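Local coordinates for uncharacterized protein PSPTO_3016 (Pseudomonas syringae pv. tomato, PDB 3H9X), which probably binds DNA through a double wing motif, although its cellular role is not established, at residues A[44-48]-A[49-53]; A[103-106]-A[107-111]. All coordinates share one frame; numbering follows the deposited sequence.

Overall arrangement
Interaction 1 (residues 44-53) comes first along the chain, where strand 39-47 runs out into a short 3-10 turn; interaction 2 (residues 103-111) follows much later, inside helix 102-115 near the C-terminus. Their centres lie about 21 Å apart on opposite sides of the chain's centre, and their nearest atoms stay about 11 Å from each other, so they do not touch. Strand 58-65, in the middle of the five-stranded antiparallel sheet, is their common neighbour: it pairs with strand 39-47 in interaction 1, while Leu64 and Ile62 receive side chains of interaction 2. One contact thus belongs to the sheet and its connecting loop, the other to a covering helix of this alpha-beta fold.

Interaction 1 (A[44-48]-A[49-53]); sequences MDIPA and EKIGI
Lys50 and Ile51 turn their backbone N-H groups back on Pro47, the last residue of the strand, and Ala48, the first of the 3-10 turn. The firmer bond runs from Ile51 N to Ala48 O, 3.2 Å long and nearly straight at the hydrogen (164°). Lys50 N reaches Pro47 O at 3.0 Å, but the bend at the hydrogen makes this bond weak. Gly52 N continues the turn by bonding to Glu49 O at 2.9 Å. These three i to i+3 links wind the chain into a 3-10 turn. Gly52 follows with phi at 86°, a backbone conformation readily open to glycine.

Apolar groups fill in around this backbone. CD1 of Ile46 meets CG2 of Ile51 at 3.7 Å, the two side chains crossing at about a right angle, while Ala48 CB packs on Ile53 CG2. The Pro47 ring lies beside the first carbons of Lys50, both pointing the same way.

Upstream, Met44 and Ile46 pair by backbone hydrogen bonds with Val61 and Val59 of strand 58-65, Ala48 pairs likewise with Lys57, and Asp45 OD2 forms a salt bridge with Arg58. The turn starts the connection from strand 39-47 to its antiparallel neighbour 58-65.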
HETATM    1  N   MSE A  44       2.889   1.379  -5.750  1.00 40.06           N
HETATM    2  CA  MSE A  44       3.709   2.348  -6.472  1.00 38.58           C
HETATM    3  C   MSE A  44       5.186   2.060  -6.383  1.00 39.64           C
HETATM    4  O   MSE A  44       5.666   1.493  -5.412  1.00 41.39           O
HETATM    5  CB  MSE A  44       3.509   3.750  -5.921  1.00 40.25           C
HETATM    6  CG  MSE A  44       2.123   4.314  -6.046  1.00 53.35           C
HETATM    7 SE   MSE A  44       2.023   6.062  -5.163  1.00 70.45          SE
HETATM    8  CE  MSE A  44       1.702   5.465  -3.357  1.00 63.52           C
ATOM      9  N   ASP A  45       5.901   2.493  -7.408  1.00 41.38           N
ATOM     10  CA  ASP A  45       7.346   2.369  -7.481  1.00 39.09           C
ATOM     11  C   ASP A  45       7.835   3.810  -7.376  1.00 40.04           C
ATOM     12  O   ASP A  45       7.654   4.583  -8.313  1.00 41.33           O
ATOM     13  CB  ASP A  45       7.748   1.792  -8.830  1.00 42.60           C
ATOM     14  CG  ASP A  45       9.240   1.819  -9.048  1.00 50.69           C
ATOM     15  OD1 ASP A  45       9.957   1.138  -8.277  1.00 44.61           O
ATOM     16  OD2 ASP A  45       9.691   2.514  -9.989  1.00 48.96           O
ATOM     17  N   ILE A  46       8.447   4.175  -6.253  1.00 38.70           N
ATOM     18  CA  ILE A  46       8.893   5.558  -6.065  1.00 38.96           C
ATOM     19  C   ILE A  46      10.339   5.733  -5.618  1.00 39.40           C
ATOM     20  O   ILE A  46      10.989   4.781  -5.177  1.00 38.13           O
ATOM     21  CB  ILE A  46       8.016   6.294  -5.016  1.00 37.49           C
ATOM     22  CG1 ILE A  46       8.142   5.594  -3.659  1.00 39.17           C
ATOM     23  CG2 ILE A  46       6.571   6.319  -5.475  1.00 34.03           C
ATOM     24  CD1 ILE A  46       7.559   6.364  -2.495  1.00 43.78           C
ATOM     25  N   PRO A  47      10.868   6.966  -5.741  1.00 40.00           N
ATOM     26  CA  PRO A  47      12.244   7.258  -5.333  1.00 38.22           C
ATOM     27  C   PRO A  47      12.323   7.154  -3.800  1.00 42.94           C
ATOM     28  O   PRO A  47      11.536   7.775  -3.094  1.00 50.12           O
ATOM     29  CB  PRO A  47      12.447   8.691  -5.823  1.00 36.13           C
ATOM     30  CG  PRO A  47      11.556   8.771  -7.018  1.00 28.85           C
ATOM     31  CD  PRO A  47      10.315   8.095  -6.518  1.00 41.74           C
ATOM     32  N   ALA A  48      13.262   6.366  -3.292  1.00 43.69           N
ATOM     33  CA  ALA A  48      13.405   6.191  -1.857  1.00 43.85           C
ATOM     34  C   ALA A  48      13.271   7.510  -1.087  1.00 51.55           C
ATOM     35  O   ALA A  48      12.600   7.565  -0.044  1.00 60.08           O
ATOM     36  CB  ALA A  48      14.743   5.528  -1.549  1.00 43.02           C
ATOM     37  N   GLU A  49      13.884   8.571  -1.619  1.00 55.59           N
ATOM     38  CA  GLU A  49      13.870   9.905  -0.993  1.00 59.66           C
ATOM     39  C   GLU A  49      12.466  10.432  -0.630  1.00 59.79           C
ATOM     40  O   GLU A  49      12.273  10.935   0.473  1.00 60.47           O
ATOM     41  CB  GLU A  49      14.584  10.921  -1.904  1.00 61.44           C
ATOM     42  CG  GLU A  49      13.851  11.204  -3.220  1.00 75.72           C
ATOM     43  CD  GLU A  49      14.089  12.629  -3.758  1.00 82.28           C
ATOM     44  OE1 GLU A  49      13.922  13.614  -2.974  1.00 78.20           O
ATOM     45  OE2 GLU A  49      14.411  12.767  -4.976  1.00 84.35           O
ATOM     46  N   LYS A  50      11.507  10.313  -1.554  1.00 54.35           N
ATOM     47  CA  LYS A  50      10.124  10.759  -1.335  1.00 50.89           C
ATOM     48  C   LYS A  50       9.485  10.318   0.007  1.00 51.11           C
ATOM     49  O   LYS A  50       8.480  10.912   0.436  1.00 40.67           O
ATOM     50  CB  LYS A  50       9.215  10.287  -2.479  1.00 53.19           C
ATOM     51  CG  LYS A  50       9.401  11.014  -3.817  1.00 57.86           C
ATOM     52  CD  LYS A  50       8.693  12.372  -3.808  1.00 60.55           C
ATOM     53  CE  LYS A  50       8.847  13.145  -5.137  1.00 58.23           C
ATOM     54  NZ  LYS A  50      10.246  13.642  -5.349  1.00 56.20           N
ATOM     55  N   ILE A  51      10.020   9.275   0.654  1.00 50.56           N
ATOM     56  CA  ILE A  51       9.476   8.844   1.954  1.00 53.97           C
ATOM     57  C   ILE A  51      10.535   8.795   3.051  1.00 58.16           C
ATOM     58  O   ILE A  51      10.444   7.985   3.992  1.00 63.46           O
ATOM     59  CB  ILE A  51       8.779   7.450   1.928  1.00 53.28           C
ATOM     60  CG1 ILE A  51       9.792   6.351   1.576  1.00 52.97           C
ATOM     61  CG2 ILE A  51       7.581   7.495   0.994  1.00 43.29           C
ATOM     62  CD1 ILE A  51       9.255   4.939   1.832  1.00 51.50           C
ATOM     63  N   GLY A  52      11.542   9.653   2.927  1.00 54.86           N
ATOM     64  CA  GLY A  52      12.567   9.727   3.951  1.00 55.97           C
ATOM     65  C   GLY A  52      13.745   8.780   3.877  1.00 51.81           C
ATOM     66  O   GLY A  52      14.836   9.104   4.358  1.00 48.53           O
ATOM     67  N   ILE A  53      13.558   7.599   3.313  1.00 54.60           N
ATOM     68  CA  ILE A  53      14.700   6.718   3.237  1.00 57.59           C
ATOM     69  C   ILE A  53      15.653   7.308   2.182  1.00 61.95           C
ATOM     70  O   ILE A  53      15.234   7.748   1.097  1.00 62.10           O
ATOM     71  CB  ILE A  53      14.282   5.259   2.914  1.00 50.58           C
ATOM     72  CG1 ILE A  53      15.544   4.416   2.664  1.00 56.27           C
ATOM     73  CG2 ILE A  53      13.254   5.240   1.796  1.00 53.54           C
ATOM     74  CD1 ILE A  53      16.471   4.291   3.902  1.00 59.05           C
TER

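Interaction 2 (A[103-106]-A[107-111]); sequences KEIH and SLIED
Ser107 and Leu108 both direct a donor at the carbonyl oxygen of Glu104, one turn back along the helix. Four main-chain i to i+4 bonds cross the contact: Ser107 N to Lys103 O, Leu108 N to Glu104 O (3.2 Å), Ile109 N to Ile105 O and Glu110 N to His106 O. The third is 2.8 Å long.

A side-chain hydrogen bond joins them. With chi1 at 59°, OG of Ser107 sits between its own backbone N and carbonyl carbon and turns back to donate to Glu104 O at 2.7 Å. It arrives above the carbonyl plane, on the same face as Leu108 N, so one oxygen is gripped twice and the serine hydroxyl is satisfied within the helix.

The apolar pair is Ile105 and Ile109, whose CG2 and CG1, respectively, lie 3.9 Å apart. In a mixed contact, the bent Glu104 chain brings OE2 to 3.9 Å from Leu108 CG, alongside the leucine branch point.

Other faces meet the rest of the chain: the His106 ring stacks with Tyr9, and Glu110 hydrogen-bonds through OE1 to Tyr14 and, within the helix, through OE2 to Gln114. Leu108 and Ile109 touch strand 58-65, giving the pattern of an amphipathic alpha-helix that covers the antiparallel sheet in this YjbR-family fold.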
ATOM      1  N   LYS A 103       2.814 -11.580   7.045  1.00 58.41           N
ATOM      2  CA  LYS A 103       1.609 -11.831   7.845  1.00 53.11           C
ATOM      3  C   LYS A 103       0.996 -10.512   8.290  1.00 50.89           C
ATOM      4  O   LYS A 103      -0.198 -10.281   8.080  1.00 57.14           O
ATOM      5  CB  LYS A 103       1.912 -12.699   9.076  1.00 52.78           C
ATOM      6  CG  LYS A 103       0.642 -13.242   9.767  1.00 58.97           C
ATOM      7  CD  LYS A 103       0.956 -13.927  11.116  1.00 63.22           C
ATOM      8  CE  LYS A 103       1.319 -12.877  12.179  1.00 67.47           C
ATOM      9  NZ  LYS A 103       1.919 -13.410  13.462  1.00 61.76           N
ATOM     10  N   GLU A 104       1.816  -9.655   8.907  1.00 45.81           N
ATOM     11  CA  GLU A 104       1.366  -8.340   9.385  1.00 45.32           C
ATOM     12  C   GLU A 104       0.830  -7.522   8.206  1.00 48.37           C
ATOM     13  O   GLU A 104      -0.127  -6.765   8.349  1.00 45.56           O
ATOM     14  CB  GLU A 104       2.525  -7.596  10.039  1.00 47.37           C
ATOM     15  CG  GLU A 104       2.186  -6.182  10.518  1.00 58.57           C
ATOM     16  CD  GLU A 104       1.184  -6.146  11.673  1.00 67.72           C
ATOM     17  OE1 GLU A 104       1.490  -6.748  12.755  1.00 65.18           O
ATOM     18  OE2 GLU A 104       0.098  -5.505  11.503  1.00 58.20           O
ATOM     19  N   ILE A 105       1.453  -7.679   7.040  1.00 46.36           N
ATOM     20  CA  ILE A 105       0.994  -6.980   5.858  1.00 42.44           C
ATOM     21  C   ILE A 105      -0.360  -7.527   5.401  1.00 48.77           C
ATOM     22  O   ILE A 105      -1.241  -6.755   5.043  1.00 56.70           O
ATOM     23  CB  ILE A 105       1.993  -7.116   4.689  1.00 45.90           C
ATOM     24  CG1 ILE A 105       3.266  -6.321   4.987  1.00 39.79           C
ATOM     25  CG2 ILE A 105       1.351  -6.631   3.395  1.00 38.53           C
ATOM     26  CD1 ILE A 105       4.376  -6.535   3.978  1.00 29.89           C
ATOM     27  N   HIS A 106      -0.536  -8.847   5.400  1.00 54.20           N
ATOM     28  CA  HIS A 106      -1.811  -9.432   4.962  1.00 52.70           C
ATOM     29  C   HIS A 106      -2.981  -8.917   5.771  1.00 56.07           C
ATOM     30  O   HIS A 106      -4.053  -8.662   5.219  1.00 57.46           O
ATOM     31  CB  HIS A 106      -1.779 -10.959   5.057  1.00 51.75           C
ATOM     32  CG  HIS A 106      -0.880 -11.599   4.052  1.00 52.78           C
ATOM     33  ND1 HIS A 106      -0.362 -12.863   4.214  1.00 47.81           N
ATOM     34  CD2 HIS A 106      -0.359 -11.120   2.895  1.00 52.27           C
ATOM     35  CE1 HIS A 106       0.449 -13.135   3.207  1.00 55.71           C
ATOM     36  NE2 HIS A 106       0.468 -12.095   2.394  1.00 52.83           N
ATOM     37  N   SER A 107      -2.777  -8.771   7.079  1.00 54.68           N
ATOM     38  CA  SER A 107      -3.835  -8.287   7.954  1.00 50.77           C
ATOM     39  C   SER A 107      -4.148  -6.825   7.645  1.00 49.07           C
ATOM     40  O   SER A 107      -5.321  -6.434   7.623  1.00 53.06           O
ATOM     41  CB  SER A 107      -3.438  -8.458   9.424  1.00 49.81           C
ATOM     42  OG  SER A 107      -2.247  -7.762   9.723  1.00 64.29           O
ATOM     43  N   LEU A 108      -3.107  -6.025   7.394  1.00 43.56           N
ATOM     44  CA  LEU A 108      -3.278  -4.607   7.053  1.00 41.34           C
ATOM     45  C   LEU A 108      -4.037  -4.492   5.719  1.00 39.04           C
ATOM     46  O   LEU A 108      -4.920  -3.636   5.567  1.00 32.76           O
ATOM     47  CB  LEU A 108      -1.911  -3.913   6.970  1.00 36.92           C
ATOM     48  CG  LEU A 108      -1.170  -3.731   8.311  1.00 28.88           C
ATOM     49  CD1 LEU A 108       0.275  -3.296   8.082  1.00 32.79           C
ATOM     50  CD2 LEU A 108      -1.886  -2.714   9.156  1.00 23.22           C
ATOM     51  N   ILE A 109      -3.698  -5.369   4.767  1.00 38.76           N
ATOM     52  CA  ILE A 109      -4.386  -5.413   3.473  1.00 43.58           C
ATOM     53  C   ILE A 109      -5.878  -5.699   3.759  1.00 44.96           C
ATOM     54  O   ILE A 109      -6.751  -5.157   3.086  1.00 44.40           O
ATOM     55  CB  ILE A 109      -3.888  -6.574   2.544  1.00 39.30           C
ATOM     56  CG1 ILE A 109      -2.363  -6.554   2.355  1.00 35.35           C
ATOM     57  CG2 ILE A 109      -4.598  -6.477   1.193  1.00 32.69           C
ATOM     58  CD1 ILE A 109      -1.826  -5.478   1.441  1.00 42.89           C
ATOM     59  N   GLU A 110      -6.154  -6.568   4.738  1.00 46.82           N
ATOM     60  CA  GLU A 110      -7.526  -6.920   5.107  1.00 46.88           C
ATOM     61  C   GLU A 110      -8.229  -5.731   5.748  1.00 45.00           C
ATOM     62  O   GLU A 110      -9.356  -5.397   5.395  1.00 45.29           O
ATOM     63  CB  GLU A 110      -7.538  -8.116   6.076  1.00 56.22           C
ATOM     64  CG  GLU A 110      -8.945  -8.607   6.510  1.00 63.06           C
ATOM     65  CD  GLU A 110      -9.861  -8.974   5.334  1.00 66.10           C
ATOM     66  OE1 GLU A 110      -9.447  -9.782   4.477  1.00 65.34           O
ATOM     67  OE2 GLU A 110     -11.000  -8.462   5.272  1.00 66.85           O
ATOM     68  N   ASP A 111      -7.555  -5.092   6.692  1.00 40.95           N
ATOM     69  CA  ASP A 111      -8.114  -3.935   7.365  1.00 43.60           C
ATOM     70  C   ASP A 111      -8.518  -2.840   6.371  1.00 47.47           C
ATOM     71  O   ASP A 111      -9.600  -2.271   6.487  1.00 53.14           O
ATOM     72  CB  ASP A 111      -7.105  -3.405   8.378  1.00 53.32           C
ATOM     73  CG  ASP A 111      -7.074  -4.236   9.645  1.00 63.47           C
ATOM     74  OD1 ASP A 111      -7.274  -5.473   9.572  1.00 62.44           O
ATOM     75  OD2 ASP A 111      -6.835  -3.655  10.721  1.00 69.87           O
TER